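Local coordinates for protein endoglucanase EG-II (Hypocrea jecorina, PDB 3QR3) that probably hydrolyses internal beta-1,4-glucosidic bonds of cellulose, as a family 5 endoglucanase whose catalytic domain is a TIM barrel, at residues 191-196 and 246-251. Sequence-based numbering, arbitrary orientation.
Sequences AFISDG and ATWLRQ. With SO4 (sulfate ion), chain K.
Ile193 sets CG1 over one face of the Trp248 indole, at the CG rim, 4.1 Å above the ring plane, and its CD1 runs on past the ring. This terminal methyl reaches the root of the side chain, where Ile193 CD1 lies 3.5 Å from Trp248 CB. The two side chains thus pass each other in opposite directions, and the slim ethyl arm of isoleucine, apolar throughout, can lie against the indole. Trp248 has CG anti to its own backbone N (chi1 -177°), which carries the indole across to the loop. At the far end of the indole, Trp248 CZ3 meets the edge of the Phe192 ring, 4.4 Å from Phe192 CE2, and both aromatics also touch Phe216 on strand 214-219 and Ala198 of the short helix 197-201. In the TIM barrel, the contact joins the loop that follows strand 179-182 to helix 238-251, which packs outside the strands. Phe192 is the buried member, a wholly apolar ring placed against Val218 and Leu201, whereas Trp248, only partly covered, has its one polar side-chain atom engaged by an ion: NE1 donates to O4 of a sulfate, probably from the crystallisation liquor, over 3.0 Å and nearly straight at 163°. A leucine in place of Trp248 would probably leave the arm of Ile193 without the flat surface it rests on and open a gap beside Phe192 and Phe216. Within the loop, a type I turn from Ile193 to Gly196 leads into helix 197-201; Gly196, its N-cap, has a positive phi of 87°, where a side chain would be jammed against the preceding carbonyl.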
loop_
_atom_site.group_PDB
_atom_site.type_symbol
_atom_site.label_atom_id
_atom_site.label_comp_id
_atom_site.label_asym_id
_atom_site.label_seq_id
_atom_site.Cartn_x
_atom_site.Cartn_y
_atom_site.Cartn_z
ATOM N N ALA A 191 -4.703 15.615 -5.022
ATOM C CA ALA A 191 -4.263 16.038 -6.353
ATOM C C ALA A 191 -4.685 15.055 -7.442
ATOM O O ALA A 191 -4.429 15.287 -8.623
ATOM C CB ALA A 191 -2.747 16.208 -6.378
ATOM N N PHE A 192 -5.317 13.959 -7.034
ATOM C CA PHE A 192 -5.561 12.831 -7.927
ATOM C C PHE A 192 -6.337 13.225 -9.187
ATOM O O PHE A 192 -6.012 12.779 -10.289
ATOM C CB PHE A 192 -6.261 11.695 -7.174
ATOM C CG PHE A 192 -6.438 10.446 -7.987
ATOM C CD1 PHE A 192 -5.344 9.685 -8.362
ATOM C CD2 PHE A 192 -7.700 10.028 -8.370
ATOM C CE1 PHE A 192 -5.505 8.536 -9.112
ATOM C CE2 PHE A 192 -7.871 8.877 -9.118
ATOM C CZ PHE A 192 -6.772 8.131 -9.490
ATOM N N ILE A 193 -7.345 14.073 -9.035
ATOM C CA ILE A 193 -8.128 14.503 -10.195
ATOM C C ILE A 193 -7.471 15.697 -10.878
ATOM O O ILE A 193 -7.254 15.692 -12.092
ATOM C CB ILE A 193 -9.580 14.855 -9.800
ATOM C CG1 ILE A 193 -10.284 13.613 -9.257
ATOM C CG2 ILE A 193 -10.344 15.437 -10.990
ATOM C CD1 ILE A 193 -11.502 13.925 -8.395
ATOM N N SER A 194 -7.140 16.715 -10.093
ATOM C CA SER A 194 -6.625 17.964 -10.651
ATOM C C SER A 194 -5.302 17.812 -11.417
ATOM O O SER A 194 -5.054 18.566 -12.349
ATOM C CB SER A 194 -6.488 19.033 -9.564
ATOM O OG SER A 194 -5.519 18.654 -8.600
ATOM N N ASP A 195 -4.450 16.859 -11.032
ATOM C CA ASP A 195 -3.174 16.678 -11.740
ATOM C C ASP A 195 -3.284 15.748 -12.948
ATOM O O ASP A 195 -2.274 15.425 -13.584
ATOM C CB ASP A 195 -2.026 16.239 -10.802
ATOM C CG ASP A 195 -2.091 14.754 -10.413
ATOM O OD1 ASP A 195 -2.936 14.006 -10.964
ATOM O OD2 ASP A 195 -1.281 14.340 -9.541
ATOM N N GLY A 196 -4.508 15.315 -13.254
ATOM C CA GLY A 196 -4.760 14.538 -14.458
ATOM C C GLY A 196 -4.572 13.035 -14.326
ATOM O O GLY A 196 -4.747 12.304 -15.292
ATOM N N ALA A 246 -14.985 11.334 -3.857
ATOM C CA ALA A 246 -16.177 10.486 -3.782
ATOM C C ALA A 246 -17.153 10.790 -4.923
ATOM O O ALA A 246 -17.668 9.881 -5.583
ATOM C CB ALA A 246 -16.878 10.646 -2.424
ATOM N N THR A 247 -17.412 12.075 -5.133
ATOM C CA THR A 247 -18.314 12.523 -6.189
ATOM C C THR A 247 -17.840 12.030 -7.544
ATOM O O THR A 247 -18.618 11.458 -8.314
ATOM C CB THR A 247 -18.392 14.057 -6.223
ATOM O OG1 THR A 247 -18.888 14.527 -4.963
ATOM C CG2 THR A 247 -19.321 14.535 -7.357
ATOM N N TRP A 248 -16.557 12.255 -7.825
ATOM C CA TRP A 248 -15.955 11.822 -9.081
ATOM C C TRP A 248 -16.053 10.301 -9.258
ATOM O O TRP A 248 -16.475 9.807 -10.305
ATOM C CB TRP A 248 -14.492 12.275 -9.169
ATOM C CG TRP A 248 -13.876 11.914 -10.482
ATOM C CD1 TRP A 248 -13.934 12.637 -11.637
ATOM C CD2 TRP A 248 -13.137 10.726 -10.787
ATOM N NE1 TRP A 248 -13.271 11.976 -12.642
ATOM C CE2 TRP A 248 -12.774 10.799 -12.147
ATOM C CE3 TRP A 248 -12.744 9.609 -10.042
ATOM C CZ2 TRP A 248 -12.034 9.799 -12.779
ATOM C CZ3 TRP A 248 -12.010 8.614 -10.673
ATOM C CH2 TRP A 248 -11.661 8.720 -12.028
ATOM N N LEU A 249 -15.668 9.566 -8.224
ATOM C CA LEU A 249 -15.741 8.115 -8.260
ATOM C C LEU A 249 -17.154 7.632 -8.530
ATOM O O LEU A 249 -17.372 6.690 -9.296
ATOM C CB LEU A 249 -15.260 7.533 -6.930
ATOM C CG LEU A 249 -13.752 7.627 -6.657
ATOM C CD1 LEU A 249 -13.446 7.213 -5.226
ATOM C CD2 LEU A 249 -12.971 6.772 -7.649
ATOM N N ARG A 250 -18.120 8.266 -7.874
ATOM C CA ARG A 250 -19.487 7.773 -7.905
ATOM C C ARG A 250 -20.101 8.028 -9.276
ATOM O O ARG A 250 -20.785 7.166 -9.832
ATOM C CB ARG A 250 -20.317 8.426 -6.792
ATOM C CG ARG A 250 -21.676 7.786 -6.575
ATOM C CD ARG A 250 -22.381 8.342 -5.329
ATOM N NE ARG A 250 -21.724 7.889 -4.108
ATOM C CZ ARG A 250 -21.132 8.690 -3.227
ATOM N NH1 ARG A 250 -21.136 10.004 -3.420
ATOM N NH2 ARG A 250 -20.546 8.176 -2.143
ATOM N N GLN A 251 -19.855 9.215 -9.818
ATOM C CA GLN A 251 -20.328 9.536 -11.164
ATOM C C GLN A 251 -19.733 8.607 -12.208
ATOM O O GLN A 251 -20.372 8.317 -13.227
ATOM C CB GLN A 251 -19.997 10.979 -11.517
ATOM C CG GLN A 251 -20.849 11.972 -10.784
ATOM C CD GLN A 251 -20.316 13.379 -10.912
ATOM O OE1 GLN A 251 -21.028 14.354 -10.665
ATOM N NE2 GLN A 251 -19.052 13.496 -11.300
HETATM S S SO4 K . -12.381 11.424 -16.467
HETATM O O1 SO4 K . -11.030 11.152 -16.007
HETATM O O2 SO4 K . -12.322 11.992 -17.810
HETATM O O3 SO4 K . -13.131 10.165 -16.494
HETATM O O4 SO4 K . -12.998 12.387 -15.556
#